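Local coordinates for fimbrial protein MyfA,Fimbrial protein MyfA,Fimbrial protein MyfA (Yersinia enterocolitica, PDB 5LND), which is the major subunit of Myf fimbriae, assembling with copies of itself into a large, protease-resistant polymer that is a probable virulence factor, at residues Q100-V105 with D123-K128; V4-T9 with P23-V28; N39-G44 with D69-W74. All blocks are in the same frame, centred on the assembly; numbering follows the deposited sequence.

Interaction 1 (Q100-V105 with D123-K128); sequences QFTGRV and DISATK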
loop_
_atom_site.group_PDB
_atom_site.type_symbol
_atom_site.label_atom_id
_atom_site.label_comp_id
_atom_site.label_asym_id
_atom_site.label_seq_id
_atom_site.Cartn_x
_atom_site.Cartn_y
_atom_site.Cartn_z
ATOM N N GLN B 100 -0.228 4.702 -10.349
ATOM C CA GLN B 100 0.655 4.877 -11.484
ATOM C C GLN B 100 1.514 3.653 -11.744
ATOM O O GLN B 100 2.070 3.060 -10.828
ATOM C CB GLN B 100 1.558 6.081 -11.249
ATOM C CG GLN B 100 2.366 6.481 -12.454
ATOM C CD GLN B 100 3.380 7.563 -12.142
ATOM O OE1 GLN B 100 3.988 7.575 -11.071
ATOM N NE2 GLN B 100 3.579 8.473 -13.089
ATOM N N PHE B 101 1.612 3.274 -13.005
ATOM C CA PHE B 101 2.614 2.314 -13.405
ATOM C C PHE B 101 3.628 3.014 -14.296
ATOM O O PHE B 101 3.270 3.762 -15.206
ATOM C CB PHE B 101 1.991 1.124 -14.122
ATOM C CG PHE B 101 2.996 0.123 -14.591
ATOM C CD1 PHE B 101 3.441 -0.880 -13.742
ATOM C CD2 PHE B 101 3.518 0.196 -15.879
ATOM C CE1 PHE B 101 4.376 -1.801 -14.176
ATOM C CE2 PHE B 101 4.452 -0.719 -16.320
ATOM C CZ PHE B 101 4.884 -1.717 -15.469
ATOM N N THR B 102 4.898 2.773 -14.001
ATOM C CA THR B 102 5.990 3.220 -14.834
ATOM C C THR B 102 6.760 1.991 -15.277
ATOM O O THR B 102 6.888 1.012 -14.532
ATOM C CB THR B 102 6.920 4.186 -14.078
ATOM O OG1 THR B 102 7.375 3.587 -12.856
ATOM C CG2 THR B 102 6.188 5.465 -13.758
ATOM N N GLY B 103 7.255 2.034 -16.504
ATOM C CA GLY B 103 8.028 0.931 -17.029
ATOM C C GLY B 103 8.758 1.297 -18.299
ATOM O O GLY B 103 8.561 2.381 -18.846
ATOM N N ARG B 104 9.606 0.384 -18.763
ATOM C CA ARG B 104 10.367 0.585 -19.989
ATOM C C ARG B 104 10.087 -0.541 -20.962
ATOM O O ARG B 104 10.213 -1.717 -20.621
ATOM C CB ARG B 104 11.861 0.631 -19.692
ATOM C CG ARG B 104 12.726 0.683 -20.933
ATOM C CD ARG B 104 14.179 0.912 -20.587
ATOM N NE ARG B 104 14.799 -0.276 -20.011
ATOM C CZ ARG B 104 14.974 -0.482 -18.706
ATOM N NH1 ARG B 104 14.579 0.423 -17.819
ATOM N NH2 ARG B 104 15.547 -1.599 -18.284
ATOM N N VAL B 105 9.694 -0.177 -22.172
ATOM C CA VAL B 105 9.452 -1.158 -23.214
ATOM C C VAL B 105 10.733 -1.385 -24.000
ATOM O O VAL B 105 11.452 -0.440 -24.285
ATOM C CB VAL B 105 8.336 -0.700 -24.150
ATOM C CG1 VAL B 105 8.109 -1.721 -25.238
ATOM C CG2 VAL B 105 7.065 -0.513 -23.362
ATOM N N ASP B 123 10.459 4.555 -22.345
ATOM C CA ASP B 123 9.707 4.550 -21.098
ATOM C C ASP B 123 8.206 4.707 -21.310
ATOM O O ASP B 123 7.761 5.510 -22.131
ATOM C CB ASP B 123 10.137 5.708 -20.212
ATOM C CG ASP B 123 11.459 5.489 -19.549
ATOM O OD1 ASP B 123 11.880 4.330 -19.355
ATOM O OD2 ASP B 123 12.062 6.516 -19.197
ATOM N N ILE B 124 7.428 3.977 -20.522
ATOM C CA ILE B 124 5.990 4.167 -20.508
ATOM C C ILE B 124 5.551 4.614 -19.119
ATOM O O ILE B 124 6.252 4.377 -18.135
ATOM C CB ILE B 124 5.242 2.889 -20.915
ATOM C CG1 ILE B 124 5.729 1.696 -20.099
ATOM C CG2 ILE B 124 5.407 2.625 -22.401
ATOM C CD1 ILE B 124 4.927 0.457 -20.333
ATOM N N SER B 125 4.396 5.269 -19.050
ATOM C CA SER B 125 3.862 5.773 -17.788
ATOM C C SER B 125 2.366 6.052 -17.961
ATOM O O SER B 125 1.945 6.671 -18.946
ATOM C CB SER B 125 4.624 7.034 -17.349
ATOM O OG SER B 125 4.227 7.488 -16.069
ATOM N N ALA B 126 1.561 5.557 -17.026
ATOM C CA ALA B 126 0.123 5.824 -17.034
ATOM C C ALA B 126 -0.453 5.712 -15.623
ATOM O O ALA B 126 0.111 5.037 -14.763
ATOM C CB ALA B 126 -0.606 4.883 -17.983
ATOM N N THR B 127 -1.576 6.382 -15.384
ATOM C CA THR B 127 -2.225 6.306 -14.083
ATOM C C THR B 127 -3.676 5.893 -14.249
ATOM O O THR B 127 -4.346 6.346 -15.166
ATOM C CB THR B 127 -2.141 7.643 -13.306
ATOM O OG1 THR B 127 -2.907 8.636 -13.989
ATOM C CG2 THR B 127 -0.708 8.118 -13.180
ATOM N N LYS B 128 -4.142 5.008 -13.375
ATOM C CA LYS B 128 -5.522 4.549 -13.406
ATOM C C LYS B 128 -6.187 4.956 -12.097
ATOM O O LYS B 128 -5.583 4.874 -11.027
ATOM C CB LYS B 128 -5.564 3.032 -13.589
ATOM C CG LYS B 128 -6.936 2.401 -13.518
ATOM C CD LYS B 128 -7.770 2.781 -14.717
ATOM C CE LYS B 128 -9.100 2.080 -14.666
ATOM N NZ LYS B 128 -9.979 2.593 -15.727
HETATM O O HOH W 1 13.804 3.115 -18.097
#
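Antiparallel strand pairing joins 100-105 to 123-128 within the Ig-like sandwich. Strand 118-130 follows six unmodelled residues, probably the engineered linker of this self-complemented subunit, and its position alongside 97-108 is consistent with that of a donor strand. Two hydrogen-bonded pairs, Phe101 with Ala126 and Gly103 with Ile124, alternate with non-hydrogen-bonded ones. The Phe101 N to Ala126 O bond, 2.9 Å, lies nearly along the carbonyl axis. At the other end Ile124 N reaches Gly103 O over a short 2.6 Å at 171°, meeting the oxygen from above its carbonyl plane. CA-H groups of the flanking residues Ser125 and Asp123 point at the strand oxygens of Phe101 and Gly103.

Phe101, Ile124 and Ala126 point to the apolar face. Ile124 CG1 stands between its own backbone N and carbonyl carbon (chi1 51°), which lays it over the glycine backbone, 3.2 Å from Gly103 O. From there Ile124 CD1 meets the edge of the Phe101 ring at CE2, 4.2 Å away, while Ile124 CG2 lies 3.7 Å from Val105 CG2, the two side chains crossing at about a right angle. The other face is polar. The extended Gln100 chain rests its CG against Thr127 CG2 at 3.6 Å and carries its amide toward the Ser125 hydroxyl. Arg104 and Asp123 do not touch through their charges; one water accepts from Arg104 NH1 and donates to Asp123 OD1 at 2.6 Å, in the guanidinium plane, and Arg104 NE makes a salt bridge to Glu106.

Strand 37-52 borders 97-108 on its other side, with Thr102 OG1 bonded to Thr43 O. The apolar face packs on Val4 and Phe6 of strand 3-8 and on Phe25 and Met29 of strand 22-30.

Interaction 2 (V4-T9 with P23-V28); sequences VEFKAT and PAFHLV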
loop_
_atom_site.group_PDB
_atom_site.type_symbol
_atom_site.label_atom_id
_atom_site.label_comp_id
_atom_site.label_asym_id
_atom_site.label_seq_id
_atom_site.Cartn_x
_atom_site.Cartn_y
_atom_site.Cartn_z
ATOM N N VAL B 4 5.111 2.915 -29.265
ATOM C CA VAL B 4 4.439 2.272 -28.138
ATOM C C VAL B 4 3.254 3.136 -27.731
ATOM O O VAL B 4 3.334 4.355 -27.800
ATOM C CB VAL B 4 5.387 2.124 -26.931
ATOM C CG1 VAL B 4 4.711 1.391 -25.792
ATOM C CG2 VAL B 4 6.639 1.393 -27.335
ATOM N N GLU B 5 2.141 2.525 -27.346
ATOM C CA GLU B 5 1.102 3.290 -26.664
ATOM C C GLU B 5 0.656 2.582 -25.406
ATOM O O GLU B 5 0.375 1.394 -25.426
ATOM C CB GLU B 5 -0.107 3.572 -27.554
ATOM C CG GLU B 5 -1.286 4.236 -26.801
ATOM C CD GLU B 5 -1.037 5.698 -26.371
ATOM O OE1 GLU B 5 -0.042 5.989 -25.667
ATOM O OE2 GLU B 5 -1.868 6.566 -26.721
ATOM N N PHE B 6 0.588 3.332 -24.315
ATOM C CA PHE B 6 0.211 2.790 -23.021
ATOM C C PHE B 6 -0.766 3.738 -22.328
ATOM O O PHE B 6 -0.424 4.877 -22.015
ATOM C CB PHE B 6 1.461 2.599 -22.171
ATOM C CG PHE B 6 1.203 1.931 -20.857
ATOM C CD1 PHE B 6 0.814 0.607 -20.809
ATOM C CD2 PHE B 6 1.372 2.619 -19.672
ATOM C CE1 PHE B 6 0.585 -0.022 -19.606
ATOM C CE2 PHE B 6 1.153 1.996 -18.463
ATOM C CZ PHE B 6 0.757 0.672 -18.433
ATOM N N LYS B 7 -1.986 3.263 -22.099
ATOM C CA LYS B 7 -3.041 4.093 -21.548
ATOM C C LYS B 7 -3.796 3.323 -20.495
ATOM O O LYS B 7 -3.856 2.100 -20.544
ATOM C CB LYS B 7 -4.025 4.503 -22.642
ATOM C CG LYS B 7 -3.421 5.328 -23.749
ATOM C CD LYS B 7 -4.492 5.998 -24.594
ATOM C CE LYS B 7 -5.462 4.984 -25.164
ATOM N NZ LYS B 7 -6.318 5.582 -26.229
ATOM N N ALA B 8 -4.373 4.043 -19.541
ATOM C CA ALA B 8 -5.290 3.423 -18.603
ATOM C C ALA B 8 -6.539 3.070 -19.395
ATOM O O ALA B 8 -6.876 3.754 -20.361
ATOM C CB ALA B 8 -5.616 4.367 -17.457
ATOM N N THR B 9 -7.223 2.004 -19.002
ATOM C CA THR B 9 -8.426 1.602 -19.713
ATOM C C THR B 9 -9.621 2.465 -19.325
ATOM O O THR B 9 -9.521 3.304 -18.432
ATOM C CB THR B 9 -8.763 0.155 -19.463
ATOM O OG1 THR B 9 -8.817 -0.072 -18.054
ATOM C CG2 THR B 9 -7.725 -0.761 -20.101
ATOM N N PRO B 23 -9.608 -4.901 -15.947
ATOM C CA PRO B 23 -8.680 -4.149 -16.802
ATOM C C PRO B 23 -8.280 -2.808 -16.201
ATOM O O PRO B 23 -9.116 -2.078 -15.668
ATOM C CB PRO B 23 -9.485 -3.937 -18.088
ATOM C CG PRO B 23 -10.434 -5.091 -18.114
ATOM C CD PRO B 23 -10.823 -5.293 -16.682
ATOM N N ALA B 24 -6.993 -2.495 -16.287
ATOM C CA ALA B 24 -6.467 -1.254 -15.733
ATOM C C ALA B 24 -5.653 -0.463 -16.752
ATOM O O ALA B 24 -5.736 0.763 -16.804
ATOM C CB ALA B 24 -5.636 -1.540 -14.498
ATOM N N PHE B 25 -4.846 -1.172 -17.535
ATOM C CA PHE B 25 -4.000 -0.543 -18.541
ATOM C C PHE B 25 -4.046 -1.305 -19.854
ATOM O O PHE B 25 -4.242 -2.520 -19.870
ATOM C CB PHE B 25 -2.538 -0.480 -18.079
ATOM C CG PHE B 25 -2.294 0.409 -16.891
ATOM C CD1 PHE B 25 -2.469 1.784 -16.977
ATOM C CD2 PHE B 25 -1.849 -0.128 -15.696
ATOM C CE1 PHE B 25 -2.235 2.596 -15.878
ATOM C CE2 PHE B 25 -1.601 0.681 -14.607
ATOM C CZ PHE B 25 -1.798 2.043 -14.702
ATOM N N HIS B 26 -3.848 -0.581 -20.950
ATOM C CA HIS B 26 -3.726 -1.206 -22.255
ATOM C C HIS B 26 -2.440 -0.763 -22.931
ATOM O O HIS B 26 -2.120 0.429 -22.948
ATOM C CB HIS B 26 -4.922 -0.870 -23.135
ATOM C CG HIS B 26 -4.890 -1.536 -24.476
ATOM N ND1 HIS B 26 -5.083 -2.891 -24.643
ATOM C CD2 HIS B 26 -4.698 -1.030 -25.719
ATOM C CE1 HIS B 26 -5.010 -3.191 -25.927
ATOM N NE2 HIS B 26 -4.778 -2.079 -26.602
ATOM N N LEU B 27 -1.716 -1.729 -23.491
ATOM C CA LEU B 27 -0.414 -1.475 -24.086
ATOM C C LEU B 27 -0.389 -1.926 -25.532
ATOM O O LEU B 27 -0.918 -2.985 -25.857
ATOM C CB LEU B 27 0.664 -2.229 -23.306
ATOM C CG LEU B 27 2.030 -2.351 -23.986
ATOM C CD1 LEU B 27 2.728 -1.029 -24.042
ATOM C CD2 LEU B 27 2.872 -3.366 -23.265
ATOM N N VAL B 28 0.216 -1.119 -26.400
ATOM C CA VAL B 28 0.399 -1.494 -27.798
ATOM C C VAL B 28 1.840 -1.275 -28.223
ATOM O O VAL B 28 2.328 -0.150 -28.208
ATOM C CB VAL B 28 -0.520 -0.684 -28.730
ATOM C CG1 VAL B 28 -0.333 -1.130 -30.161
ATOM C CG2 VAL B 28 -1.963 -0.861 -28.320
#
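Phe6 holds CG anti to its backbone N (chi1 -175°), whereas Phe25 holds CG anti to its carbonyl carbon (chi1 -66°), and these two settings bring the rings of adjacent strands together. The tip of Phe6 comes over one face of Phe25, CZ standing 3.4 Å from Phe25 CG. The planes are 30° apart, but the rings are displaced, so that only the tip of Phe6 reaches over Phe25, its CE1 and CZ lying against Phe25 CB. Leu27 CB meets Phe6 in the ring plane, at its CD1 edge, 3.8 Å off. Further along the same face Leu27 CD1 touches Val4 CG1 at 3.6 Å.

Beneath these side chains 4-8 and 23-28 run antiparallel. Lys7 and His26 form one hydrogen-bonded pair, in which His26 N reaches Lys7 O over 2.7 Å nearly along the C=O axis; Glu5 and Val28 form another. Beyond the Lys7-His26 pair, strand 22-30 carries a classic beta bulge against strand 81-88, Ala24 and Phe25 both facing Phe86. There Thr9 N still bonds to Ala24 O, at 2.9 Å, but approaches from well above the carbonyl plane. Thr9 CG2, anti to its own carbonyl carbon, packs 3.7 Å from Phe25 C, and its hydroxyl is engaged by Asn11.

Strand 22-30 is thus central, with 3-8 and 81-88 as its neighbours in the sheet. Backbone bonds fix the register, while the faces differ: Phe6, Phe25 and Leu27 point into the sandwich, towards Phe101 and Ala126, whereas Glu5, Lys7, His26 and Val28 form the outer face.

Interaction 3 (N39-G44 with D69-W74); sequences NVRPTG and DNDHWW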
loop_
_atom_site.group_PDB
_atom_site.type_symbol
_atom_site.label_atom_id
_atom_site.label_comp_id
_atom_site.label_asym_id
_atom_site.label_seq_id
_atom_site.Cartn_x
_atom_site.Cartn_y
_atom_site.Cartn_z
ATOM N N ASN B 39 10.207 -6.773 -24.370
ATOM C CA ASN B 39 10.221 -6.791 -22.923
ATOM C C ASN B 39 9.367 -5.644 -22.402
ATOM O O ASN B 39 9.331 -4.579 -23.009
ATOM C CB ASN B 39 11.649 -6.654 -22.404
ATOM C CG ASN B 39 12.476 -7.889 -22.654
ATOM O OD1 ASN B 39 11.964 -9.001 -22.602
ATOM N ND2 ASN B 39 13.767 -7.702 -22.925
ATOM N N VAL B 40 8.649 -5.871 -21.308
ATOM C CA VAL B 40 8.050 -4.775 -20.564
ATOM C C VAL B 40 8.625 -4.852 -19.155
ATOM O O VAL B 40 8.319 -5.783 -18.409
ATOM C CB VAL B 40 6.509 -4.830 -20.544
ATOM C CG1 VAL B 40 5.935 -3.570 -19.910
ATOM C CG2 VAL B 40 5.967 -4.995 -21.932
ATOM N N ARG B 41 9.483 -3.893 -18.810
ATOM C CA ARG B 41 10.187 -3.911 -17.535
ATOM C C ARG B 41 9.707 -2.821 -16.583
ATOM O O ARG B 41 9.868 -1.635 -16.868
ATOM C CB ARG B 41 11.682 -3.714 -17.765
ATOM C CG ARG B 41 12.310 -4.653 -18.776
ATOM C CD ARG B 41 13.804 -4.594 -18.651
ATOM N NE ARG B 41 14.481 -5.610 -19.445
ATOM C CZ ARG B 41 15.035 -6.695 -18.923
ATOM N NH1 ARG B 41 14.975 -6.876 -17.620
ATOM N NH2 ARG B 41 15.645 -7.590 -19.689
ATOM N N PRO B 42 9.149 -3.217 -15.430
ATOM C CA PRO B 42 8.696 -2.241 -14.425
ATOM C C PRO B 42 9.831 -1.360 -13.925
ATOM O O PRO B 42 10.958 -1.829 -13.796
ATOM C CB PRO B 42 8.198 -3.124 -13.277
ATOM C CG PRO B 42 7.858 -4.432 -13.912
ATOM C CD PRO B 42 8.854 -4.605 -15.033
ATOM N N THR B 43 9.543 -0.095 -13.648
ATOM C CA THR B 43 10.581 0.807 -13.171
ATOM C C THR B 43 10.110 1.616 -11.970
ATOM O O THR B 43 8.909 1.818 -11.781
ATOM C CB THR B 43 11.095 1.767 -14.287
ATOM O OG1 THR B 43 10.101 2.755 -14.582
ATOM C CG2 THR B 43 11.488 1.005 -15.577
ATOM N N GLY B 44 11.058 2.079 -11.163
ATOM C CA GLY B 44 10.735 2.939 -10.043
ATOM C C GLY B 44 9.864 2.307 -8.977
ATOM O O GLY B 44 10.158 1.222 -8.487
ATOM N N ASP B 69 9.313 -13.251 -16.405
ATOM C CA ASP B 69 10.625 -13.780 -16.095
ATOM C C ASP B 69 11.163 -13.001 -14.898
ATOM O O ASP B 69 11.662 -11.879 -15.045
ATOM C CB ASP B 69 11.542 -13.653 -17.312
ATOM C CG ASP B 69 12.951 -14.131 -17.041
ATOM O OD1 ASP B 69 13.189 -14.748 -15.985
ATOM O OD2 ASP B 69 13.823 -13.892 -17.892
ATOM N N ASN B 70 11.005 -13.587 -13.713
ATOM C CA ASN B 70 11.546 -13.033 -12.474
ATOM C C ASN B 70 11.051 -11.630 -12.094
ATOM O O ASN B 70 10.522 -11.434 -11.003
ATOM C CB ASN B 70 13.070 -13.058 -12.541
ATOM C CG ASN B 70 13.700 -13.780 -11.377
ATOM O OD1 ASN B 70 14.787 -13.421 -10.941
ATOM N ND2 ASN B 70 13.030 -14.801 -10.868
ATOM N N ASP B 71 11.225 -10.654 -12.982
ATOM C CA ASP B 71 10.929 -9.268 -12.630
ATOM C C ASP B 71 10.289 -8.434 -13.743
ATOM O O ASP B 71 10.082 -7.229 -13.576
ATOM C CB ASP B 71 12.202 -8.565 -12.160
ATOM C CG ASP B 71 13.256 -8.484 -13.248
ATOM O OD1 ASP B 71 13.135 -9.195 -14.260
ATOM O OD2 ASP B 71 14.219 -7.711 -13.093
ATOM N N HIS B 72 9.972 -9.060 -14.873
ATOM C CA HIS B 72 9.433 -8.312 -16.009
ATOM C C HIS B 72 8.633 -9.202 -16.929
ATOM O O HIS B 72 8.696 -10.424 -16.834
ATOM C CB HIS B 72 10.557 -7.626 -16.792
ATOM C CG HIS B 72 11.463 -8.575 -17.515
ATOM N ND1 HIS B 72 12.558 -9.158 -16.919
ATOM C CD2 HIS B 72 11.437 -9.039 -18.789
ATOM C CE1 HIS B 72 13.163 -9.947 -17.791
ATOM N NE2 HIS B 72 12.502 -9.894 -18.932
ATOM N N TRP B 73 7.868 -8.582 -17.815
ATOM C CA TRP B 73 7.103 -9.344 -18.780
ATOM C C TRP B 73 7.873 -9.421 -20.081
ATOM O O TRP B 73 8.692 -8.556 -20.380
ATOM C CB TRP B 73 5.725 -8.735 -19.018
ATOM C CG TRP B 73 4.790 -8.838 -17.848
ATOM C CD1 TRP B 73 4.011 -9.901 -17.507
ATOM C CD2 TRP B 73 4.529 -7.821 -16.874
ATOM N NE1 TRP B 73 3.282 -9.607 -16.381
ATOM C CE2 TRP B 73 3.584 -8.337 -15.971
ATOM C CE3 TRP B 73 5.006 -6.523 -16.681
ATOM C CZ2 TRP B 73 3.103 -7.594 -14.885
ATOM C CZ3 TRP B 73 4.532 -5.794 -15.612
ATOM C CH2 TRP B 73 3.597 -6.331 -14.725
ATOM N N TRP B 74 7.626 -10.472 -20.846
ATOM C CA TRP B 74 8.282 -10.634 -22.130
ATOM C C TRP B 74 7.415 -11.491 -23.027
ATOM O O TRP B 74 6.514 -12.186 -22.565
ATOM C CB TRP B 74 9.649 -11.285 -21.958
ATOM C CG TRP B 74 9.572 -12.696 -21.494
ATOM C CD1 TRP B 74 9.354 -13.122 -20.227
ATOM C CD2 TRP B 74 9.731 -13.876 -22.292
ATOM N NE1 TRP B 74 9.357 -14.493 -20.181
ATOM C CE2 TRP B 74 9.590 -14.981 -21.436
ATOM C CE3 TRP B 74 9.979 -14.103 -23.646
ATOM C CZ2 TRP B 74 9.683 -16.296 -21.892
ATOM C CZ3 TRP B 74 10.069 -15.409 -24.095
ATOM C CH2 TRP B 74 9.928 -16.487 -23.219
HETATM O O HOH W 2 12.958 -11.359 -21.095
HETATM O O HOH W 3 13.410 -6.109 -15.406
#
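Asp69 O is gripped by two backbone N-H groups, that of Asp71 at a very short 2.4 Å and that of His72 at 3.3 Å. The closer bond spans a classic gamma turn centred on Asn70; the longer one, with the return bond from Asp69 N to His72 O, closes the tight hairpin between strands 67-69 and 72-75. His72 places CG between its backbone N and carbonyl carbon (chi1 68°), and both ring nitrogens are then held. ND1 donates to Asp71 OD1 at 2.7 Å, the oxygen near the ring plane but met from above the carboxylate plane, and NE2 shares a water with Asn39 OD1.

Beyond the turn, 72-74 pairs antiparallel with 39-42 in the larger sheet of the Ig-like sandwich, Val40 N bonding to Trp73 O at 2.8 Å and Trp73 N back to Val40 O. On one side of this ladder Arg41 lies alongside His72, guanidinium and ring 33° apart; NH1 sits over one face of the imidazole, near its rim, 3.4 Å from ND1 and at an angle too poor for a hydrogen bond. A salt bridge from Arg41 NE to Glu106 holds the guanidinium, whose charge may disfavour a protonated imidazole while nearby Asp71 would favour one. On the other side Trp73, with CG anti to its carbonyl carbon, directs CZ3 to Pro42 CG, 4.0 Å away, and meets Trp68 and Phe86 edge-to-face.

Interactions 1 and 3 belong to one sheet: strand 97-108 lies beside 37-52, with Arg104 N facing Arg41 O and Thr43 N facing Thr102 O. Interaction 2 lies in the opposing sheet, about 9 Å from interaction 1 and 15 Å from interaction 3, centre to centre. Ala126 CB packs on both Phe6 and Phe25, and Leu27 CD2 on Val40 CG2, so all three supply the apolar interior. A polar tie also joins the sheets, Lys128 NZ lying 2.8 Å from Thr9 O. Interactions 1 and 2 are partly buried, with polar or charged outer faces; interaction 3 is more buried yet richest in polar side-chain bonding, and Glu106 engages arginines of both 1 and 3.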